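Local coordinates for protein twin-arginine translocation pathway signal (Rhodoferax ferrireducens, PDB 5IM2) that probably captures small carboxylates for a TRAP-type transporter as its extracytoplasmic solute-binding protein, and holds a copurified benzoate in its ligand pocket, at residues H54-P59 and I111-P116; A184-L189 and G203-I208; D252-A257 and I320-A325. All blocks are in the same frame, centred on the assembly; numbering follows the deposited sequence.

Contact 1: H54-P59 and I111-P116; sequences HTFMAP and IIWTIP. With BEZ (benzoic acid), chain B.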
# COMPACT_ATOMS: atom_id res chain seq x y z
N HIS A 54 10.56 11.20 5.91
CA HIS A 54 11.15 10.73 4.66
C HIS A 54 10.23 9.72 3.99
O HIS A 54 9.70 8.83 4.66
CB HIS A 54 12.53 10.05 4.92
CG HIS A 54 13.43 9.96 3.72
ND1 HIS A 54 14.47 9.05 3.68
CD2 HIS A 54 13.51 10.68 2.58
CE1 HIS A 54 15.12 9.18 2.54
NE2 HIS A 54 14.56 10.16 1.85
N THR A 55 10.10 9.81 2.67
CA THR A 55 9.35 8.81 1.92
C THR A 55 9.80 8.82 0.46
O THR A 55 10.65 9.62 0.05
CB THR A 55 7.84 9.07 2.04
OG1 THR A 55 7.09 8.02 1.42
CG2 THR A 55 7.45 10.39 1.39
N PHE A 56 9.21 7.92 -0.32
CA PHE A 56 9.63 7.68 -1.70
C PHE A 56 8.69 8.32 -2.72
O PHE A 56 8.99 8.31 -3.93
CB PHE A 56 9.73 6.15 -1.94
CG PHE A 56 8.40 5.43 -1.83
CD1 PHE A 56 7.59 5.27 -2.94
CD2 PHE A 56 7.96 4.91 -0.62
CE1 PHE A 56 6.36 4.64 -2.83
CE2 PHE A 56 6.73 4.28 -0.52
CZ PHE A 56 5.94 4.13 -1.64
N MET A 57 7.59 8.93 -2.27
CA MET A 57 6.62 9.55 -3.16
C MET A 57 7.19 10.82 -3.77
O MET A 57 7.96 11.55 -3.15
CB MET A 57 5.34 9.90 -2.39
CG MET A 57 4.61 8.70 -1.80
SD MET A 57 4.23 7.40 -3.00
CE MET A 57 3.08 8.25 -4.10
N ALA A 58 6.80 11.06 -5.02
CA ALA A 58 7.08 12.33 -5.66
C ALA A 58 6.27 13.43 -5.01
O ALA A 58 5.13 13.20 -4.60
CB ALA A 58 6.72 12.26 -7.14
N PRO A 59 6.80 14.66 -4.93
CA PRO A 59 6.00 15.73 -4.31
C PRO A 59 4.70 16.05 -5.05
O PRO A 59 3.73 16.47 -4.41
CB PRO A 59 6.95 16.93 -4.31
CG PRO A 59 7.98 16.63 -5.31
CD PRO A 59 8.12 15.12 -5.34
N ILE A 111 10.31 9.98 11.08
CA ILE A 111 9.06 9.38 10.61
C ILE A 111 9.21 8.99 9.15
O ILE A 111 9.73 9.77 8.34
CB ILE A 111 7.86 10.33 10.78
CG1 ILE A 111 7.66 10.67 12.26
CG2 ILE A 111 6.61 9.73 10.17
CD1 ILE A 111 6.70 11.85 12.45
N ILE A 112 8.75 7.78 8.81
CA ILE A 112 8.72 7.31 7.43
C ILE A 112 7.33 6.79 7.10
O ILE A 112 6.54 6.41 7.98
CB ILE A 112 9.82 6.24 7.16
CG1 ILE A 112 9.65 5.00 8.02
CG2 ILE A 112 11.16 6.85 7.43
CD1 ILE A 112 8.83 3.91 7.40
N TRP A 113 7.02 6.78 5.79
CA TRP A 113 5.84 6.12 5.24
C TRP A 113 6.34 5.21 4.12
O TRP A 113 7.00 5.69 3.18
CB TRP A 113 4.83 7.14 4.70
CG TRP A 113 3.52 6.62 4.17
CD1 TRP A 113 2.38 6.40 4.89
CD2 TRP A 113 3.20 6.36 2.81
NE1 TRP A 113 1.37 5.98 4.05
CE2 TRP A 113 1.84 5.98 2.77
CE3 TRP A 113 3.93 6.41 1.61
CZ2 TRP A 113 1.19 5.63 1.58
CZ3 TRP A 113 3.29 6.07 0.45
CH2 TRP A 113 1.93 5.70 0.44
N THR A 114 6.09 3.92 4.26
CA THR A 114 6.63 2.93 3.33
C THR A 114 5.67 1.76 3.18
O THR A 114 4.70 1.62 3.92
CB THR A 114 8.02 2.44 3.78
OG1 THR A 114 8.70 1.81 2.69
CG2 THR A 114 7.90 1.44 4.97
N ILE A 115 5.96 0.91 2.19
CA ILE A 115 5.32 -0.39 2.06
C ILE A 115 6.19 -1.42 2.79
O ILE A 115 7.35 -1.64 2.39
CB ILE A 115 5.16 -0.77 0.57
CG1 ILE A 115 4.16 0.19 -0.09
CG2 ILE A 115 4.72 -2.22 0.40
CD1 ILE A 115 3.79 -0.08 -1.56
N PRO A 116 5.67 -2.07 3.86
CA PRO A 116 6.46 -3.12 4.54
C PRO A 116 7.05 -4.16 3.59
O PRO A 116 8.22 -4.49 3.75
CB PRO A 116 5.46 -3.72 5.53
CG PRO A 116 4.50 -2.56 5.81
CD PRO A 116 4.35 -1.88 4.49
C BEZ B . 3.15 0.65 -5.19
O1 BEZ B . 2.48 -0.19 -5.86
O2 BEZ B . 4.37 0.43 -4.98
C1 BEZ B . 2.50 1.90 -4.68
C2 BEZ B . 3.24 2.80 -3.92
C3 BEZ B . 2.63 3.98 -3.49
C4 BEZ B . 1.29 4.21 -3.78
C5 BEZ B . 0.56 3.29 -4.51
C6 BEZ B . 1.17 2.12 -4.97
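Phe56 and Trp113 stand beside each other at the benzoate pocket: their planes differ by only 22°, yet the six-membered rings are slid so far apart, 5.8 Å between centroids, that they barely overlap. The Phe56 edge meets the ligand ring, CZ lying 3.8 Å from benzoate C2. Met57, bent at both outer torsions, lays CG 3.7 Å from Trp113 CZ3 and SD 3.8 Å from benzoate C3. The sulfur also meets the indole obliquely, a Met-aromatic contact with SD 5.1 Å from the centroid of the Trp113 six-membered ring. Ile115 CD1 lies close to carboxylate O2 of the benzoate, which Arg192 and Tyr118 hydrogen-bond. An alanine in place of Phe56 would probably leave benzoate C2 and Trp113 CZ3 without their neighbour and open a gap in the pocket wall.

Behind this shell, Thr55 OG1, anti to its own N (chi1 -174°), donates to Trp113 O at 2.9 Å and flanks the indole edge. One residue earlier, His54 N bonds to Ile111 O at 2.9 Å, joining the strands in parallel. Strand 111-114 sits between strands 49-55 and 262-267; Phe263 stacks on Trp113, Gln166 takes its NE1, and helices 62-78 and 100-106 pack against the paired strands.

Contact 2: A184-L189 and G203-I208; sequences ADLKGL and GYLGAI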
# COMPACT_ATOMS: atom_id res chain seq x y z
N ALA A 184 -5.77 -15.53 -19.11
CA ALA A 184 -4.87 -16.00 -20.16
C ALA A 184 -4.13 -14.88 -20.86
O ALA A 184 -3.06 -15.11 -21.44
CB ALA A 184 -5.65 -16.79 -21.21
N ASP A 185 -4.66 -13.66 -20.83
CA ASP A 185 -3.99 -12.55 -21.49
C ASP A 185 -2.71 -12.14 -20.76
O ASP A 185 -1.89 -11.41 -21.32
CB ASP A 185 -4.96 -11.37 -21.61
CG ASP A 185 -6.08 -11.62 -22.65
OD1 ASP A 185 -5.81 -12.30 -23.66
OD2 ASP A 185 -7.23 -11.13 -22.47
N LEU A 186 -2.50 -12.64 -19.56
CA LEU A 186 -1.30 -12.32 -18.79
C LEU A 186 -0.16 -13.28 -19.04
O LEU A 186 0.94 -13.04 -18.54
CB LEU A 186 -1.60 -12.33 -17.31
CG LEU A 186 -2.45 -11.13 -16.86
CD1 LEU A 186 -3.12 -11.47 -15.60
CD2 LEU A 186 -1.63 -9.90 -16.64
N LYS A 187 -0.41 -14.37 -19.75
CA LYS A 187 0.58 -15.43 -19.91
C LYS A 187 1.86 -14.87 -20.48
O LYS A 187 1.85 -14.26 -21.55
CB LYS A 187 0.05 -16.53 -20.82
CG LYS A 187 -0.99 -17.45 -20.21
CD LYS A 187 -1.10 -18.73 -21.04
CE LYS A 187 -2.25 -19.61 -20.57
NZ LYS A 187 -2.49 -20.72 -21.54
N GLY A 188 2.97 -15.09 -19.78
CA GLY A 188 4.29 -14.72 -20.25
C GLY A 188 4.59 -13.24 -20.21
O GLY A 188 5.71 -12.85 -20.53
N LEU A 189 3.63 -12.38 -19.83
CA LEU A 189 3.92 -10.97 -19.66
C LEU A 189 4.77 -10.73 -18.43
O LEU A 189 4.50 -11.25 -17.35
CB LEU A 189 2.64 -10.15 -19.52
CG LEU A 189 1.69 -10.06 -20.72
CD1 LEU A 189 0.61 -9.01 -20.43
CD2 LEU A 189 2.42 -9.72 -21.99
N GLY A 203 2.27 -14.69 -10.55
CA GLY A 203 2.83 -15.91 -11.09
C GLY A 203 1.80 -16.99 -11.29
O GLY A 203 1.84 -17.73 -12.27
N TYR A 204 0.84 -17.08 -10.37
CA TYR A 204 -0.22 -18.05 -10.54
C TYR A 204 -1.18 -17.66 -11.66
O TYR A 204 -1.87 -18.53 -12.19
CB TYR A 204 -0.96 -18.23 -9.21
CG TYR A 204 -0.35 -19.28 -8.28
CD1 TYR A 204 -0.46 -20.64 -8.58
CD2 TYR A 204 0.31 -18.92 -7.12
CE1 TYR A 204 0.07 -21.63 -7.74
CE2 TYR A 204 0.85 -19.89 -6.27
CZ TYR A 204 0.73 -21.25 -6.59
OH TYR A 204 1.22 -22.20 -5.76
N LEU A 205 -1.23 -16.38 -12.05
CA LEU A 205 -2.02 -15.97 -13.19
C LEU A 205 -1.32 -16.21 -14.52
O LEU A 205 -1.95 -16.07 -15.58
CB LEU A 205 -2.41 -14.49 -13.03
CG LEU A 205 -3.29 -14.14 -11.83
CD1 LEU A 205 -3.61 -12.65 -11.88
CD2 LEU A 205 -4.58 -14.96 -11.85
N GLY A 206 -0.05 -16.57 -14.50
CA GLY A 206 0.71 -16.90 -15.68
C GLY A 206 1.71 -15.85 -16.11
O GLY A 206 2.48 -16.10 -17.06
N ALA A 207 1.76 -14.71 -15.44
CA ALA A 207 2.73 -13.67 -15.74
C ALA A 207 4.12 -14.06 -15.23
O ALA A 207 4.26 -14.93 -14.37
CB ALA A 207 2.29 -12.34 -15.12
N ILE A 208 5.15 -13.44 -15.80
CA ILE A 208 6.49 -13.46 -15.22
C ILE A 208 6.59 -12.31 -14.22
O ILE A 208 6.63 -11.14 -14.65
CB ILE A 208 7.58 -13.34 -16.31
CG1 ILE A 208 7.42 -14.46 -17.36
CG2 ILE A 208 8.93 -13.38 -15.67
CD1 ILE A 208 7.42 -15.89 -16.79
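Leu186 and Leu205 run side by side into the protein, their tips meeting at CD1 to CD1 3.9 Å, and this pair marks the tight, buried half of the contact. Each has CG anti to its carbonyl carbon (chi1 -72° and -63°), which turns both isobutyl groups the same way, and both leucines touch Phe328 of helix 322-332. Next to them Ala207 wedges its methyl against the turn, CB lying 3.3 Å from Leu189 O, while its CA-H faces Leu186 O.

The backbones close the same seam with two hydrogen bonds. Gly188 N reaches Gly206 O at 2.9 Å and is nearly straight (168°); Ile208 N reaches Leu189 O at 2.8 Å and is more bent. In both, the donor stands well above the carbonyl plane. A type II turn from Leu186 to Leu189 presents the first donor, and a Schellman motif ending helix 196-205 at Gly206 presents the first acceptor.

The outer side is looser. The exposed Lys187 starts away from the other segment and has an extended chain, and Ile208 lays CG1 3.9 Å from Gly188 O. Gly188 and Gly206 both have positive phi. The backbone angles at Gly206 by themselves call for glycine, and a CB there would also come tight against Lys187 CG, so the close approach of the turn depends on its absence.

Chemically, the polar grip is entirely main chain to main chain, whereas side chains contribute apolar fill beneath it. Shape and backbone conformation therefore define this joint, with no charge pair across it.

Contact 3: D252-A257 and I320-A325; sequences DPAGGA and IPALEA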
# COMPACT_ATOMS: atom_id res chain seq x y z
N ASP A 252 -14.48 -4.65 -11.91
CA ASP A 252 -15.77 -4.11 -11.47
C ASP A 252 -15.92 -4.37 -9.97
O ASP A 252 -15.64 -5.48 -9.50
CB ASP A 252 -16.93 -4.74 -12.24
CG ASP A 252 -18.24 -4.02 -12.00
OD1 ASP A 252 -18.52 -3.05 -12.72
OD2 ASP A 252 -18.99 -4.41 -11.07
N PRO A 253 -16.36 -3.38 -9.19
CA PRO A 253 -16.48 -3.59 -7.73
C PRO A 253 -17.29 -4.81 -7.34
O PRO A 253 -17.02 -5.41 -6.29
CB PRO A 253 -17.17 -2.31 -7.25
CG PRO A 253 -16.98 -1.33 -8.33
CD PRO A 253 -16.93 -2.09 -9.61
N ALA A 254 -18.30 -5.18 -8.13
CA ALA A 254 -19.11 -6.36 -7.85
C ALA A 254 -18.27 -7.62 -7.69
O ALA A 254 -18.69 -8.57 -7.03
CB ALA A 254 -20.15 -6.58 -8.96
N GLY A 255 -17.10 -7.66 -8.33
CA GLY A 255 -16.23 -8.81 -8.27
C GLY A 255 -15.18 -8.75 -7.18
O GLY A 255 -14.40 -9.70 -7.02
N GLY A 256 -15.14 -7.67 -6.42
CA GLY A 256 -14.09 -7.50 -5.43
C GLY A 256 -12.87 -6.81 -5.98
O GLY A 256 -12.84 -6.27 -7.09
N ALA A 257 -11.83 -6.79 -5.14
CA ALA A 257 -10.58 -6.13 -5.44
C ALA A 257 -9.51 -7.20 -5.54
O ALA A 257 -9.26 -7.93 -4.58
CB ALA A 257 -10.22 -5.13 -4.34
N ILE A 320 -13.14 -5.54 -15.82
CA ILE A 320 -13.32 -6.98 -15.80
C ILE A 320 -14.59 -7.29 -15.01
O ILE A 320 -14.68 -6.94 -13.82
CB ILE A 320 -12.09 -7.68 -15.21
CG1 ILE A 320 -10.91 -7.54 -16.17
CG2 ILE A 320 -12.35 -9.17 -14.94
CD1 ILE A 320 -9.55 -7.84 -15.50
N PRO A 321 -15.60 -7.92 -15.63
CA PRO A 321 -16.86 -8.18 -14.93
C PRO A 321 -16.72 -9.23 -13.83
O PRO A 321 -15.76 -9.99 -13.78
CB PRO A 321 -17.79 -8.66 -16.05
CG PRO A 321 -16.89 -9.18 -17.11
CD PRO A 321 -15.62 -8.38 -17.02
N ALA A 322 -17.71 -9.23 -12.94
CA ALA A 322 -17.66 -10.10 -11.76
C ALA A 322 -17.52 -11.57 -12.14
O ALA A 322 -16.87 -12.34 -11.41
CB ALA A 322 -18.93 -9.90 -10.92
N LEU A 323 -18.15 -11.97 -13.25
CA LEU A 323 -18.12 -13.37 -13.70
C LEU A 323 -16.72 -13.80 -14.09
O LEU A 323 -16.28 -14.89 -13.73
CB LEU A 323 -19.07 -13.55 -14.89
CG LEU A 323 -19.25 -14.99 -15.37
CD1 LEU A 323 -20.02 -15.83 -14.34
CD2 LEU A 323 -19.94 -15.00 -16.73
N GLU A 324 -16.01 -12.96 -14.85
CA GLU A 324 -14.61 -13.25 -15.15
C GLU A 324 -13.74 -13.10 -13.91
O GLU A 324 -12.75 -13.84 -13.74
CB GLU A 324 -14.10 -12.35 -16.27
CG GLU A 324 -12.60 -12.50 -16.57
CD GLU A 324 -12.20 -13.89 -17.06
OE1 GLU A 324 -13.08 -14.64 -17.54
OE2 GLU A 324 -11.00 -14.23 -16.97
N ALA A 325 -14.06 -12.15 -13.04
CA ALA A 325 -13.32 -12.04 -11.80
C ALA A 325 -13.26 -13.39 -11.10
O ALA A 325 -12.25 -13.72 -10.48
CB ALA A 325 -13.94 -10.98 -10.91
O HOH W 1 -14.90 -7.75 -11.15
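The flat carbonyl group of Ile320 is met by Asp252 N, which donates to Ile320 O at 3.0 Å from a position tilted 27° from the carbonyl plane. The same oxygen accepts from a water at 2.8 Å, which makes two bonds gripping one acceptor. That water also donates to Asp252 O, so it bridges the two carbonyls beside the direct bond.

The second flat group, the Asp252 carboxylate, turns back on its own segment. With CG anti to the backbone N (chi1 -169°), OD2 takes Ala254 N at 3.1 Å on its anti side, 34° out of the carboxylate plane: an Asx turn. Gly255 N bonds in addition to Asp252 O at 2.9 Å, and these two bonds fix the short 3-10 segment that follows. Asp252 CB meanwhile lies 3.5 Å from Ile320 O, alongside the direct bond.

Beyond the polar end the surfaces are small and close-fitting. Methyl meets methyl where Ala254 CB lies 4.0 Å from Ala322 CB, and Ala322 CB also touches Gly255 N and CA. From the next turn of the helix Ala325 CB comes to 4.1 Å from Gly255 CA. Geometry explains the glycine: a CB there would clash with Ala325 CB and press on Ala322 CA.

Pro321 is the N-cap residue of helix 322-332, its carbonyl accepting from Ala325 N, and Lys329 farther along that helix bonds to Gly255 O. The contact joins the exits of two neighbouring parallel strands, 247-251 and 316-320, the latter at one edge of the six-stranded sheet, where one strand runs into a loop and the other into the helix; Phe251 packs against both Ile320 and Ala325.

In the fold
The three contacts follow one another along the chain without interleaving. Contact 1 belongs to the five-stranded mixed sheet, joining its strands 49-55 and 111-114, and is the one that reaches the benzoate. Contacts 2 and 3 lie near opposite outermost strands of the six-stranded sheet, 208-211 and 316-320; helix 322-332 links them, starting in contact 3 and packing its Phe328 on the leucines of contact 2. Their centres are 18 Å apart, against 30 and 31 Å from contact 1. The part of the ligand wall given by contact 1 is thus remote from these peripheral joints, although the six-stranded sheet supplies other pocket residues such as Arg192, consistent with the two-lobed architecture of solute-binding proteins.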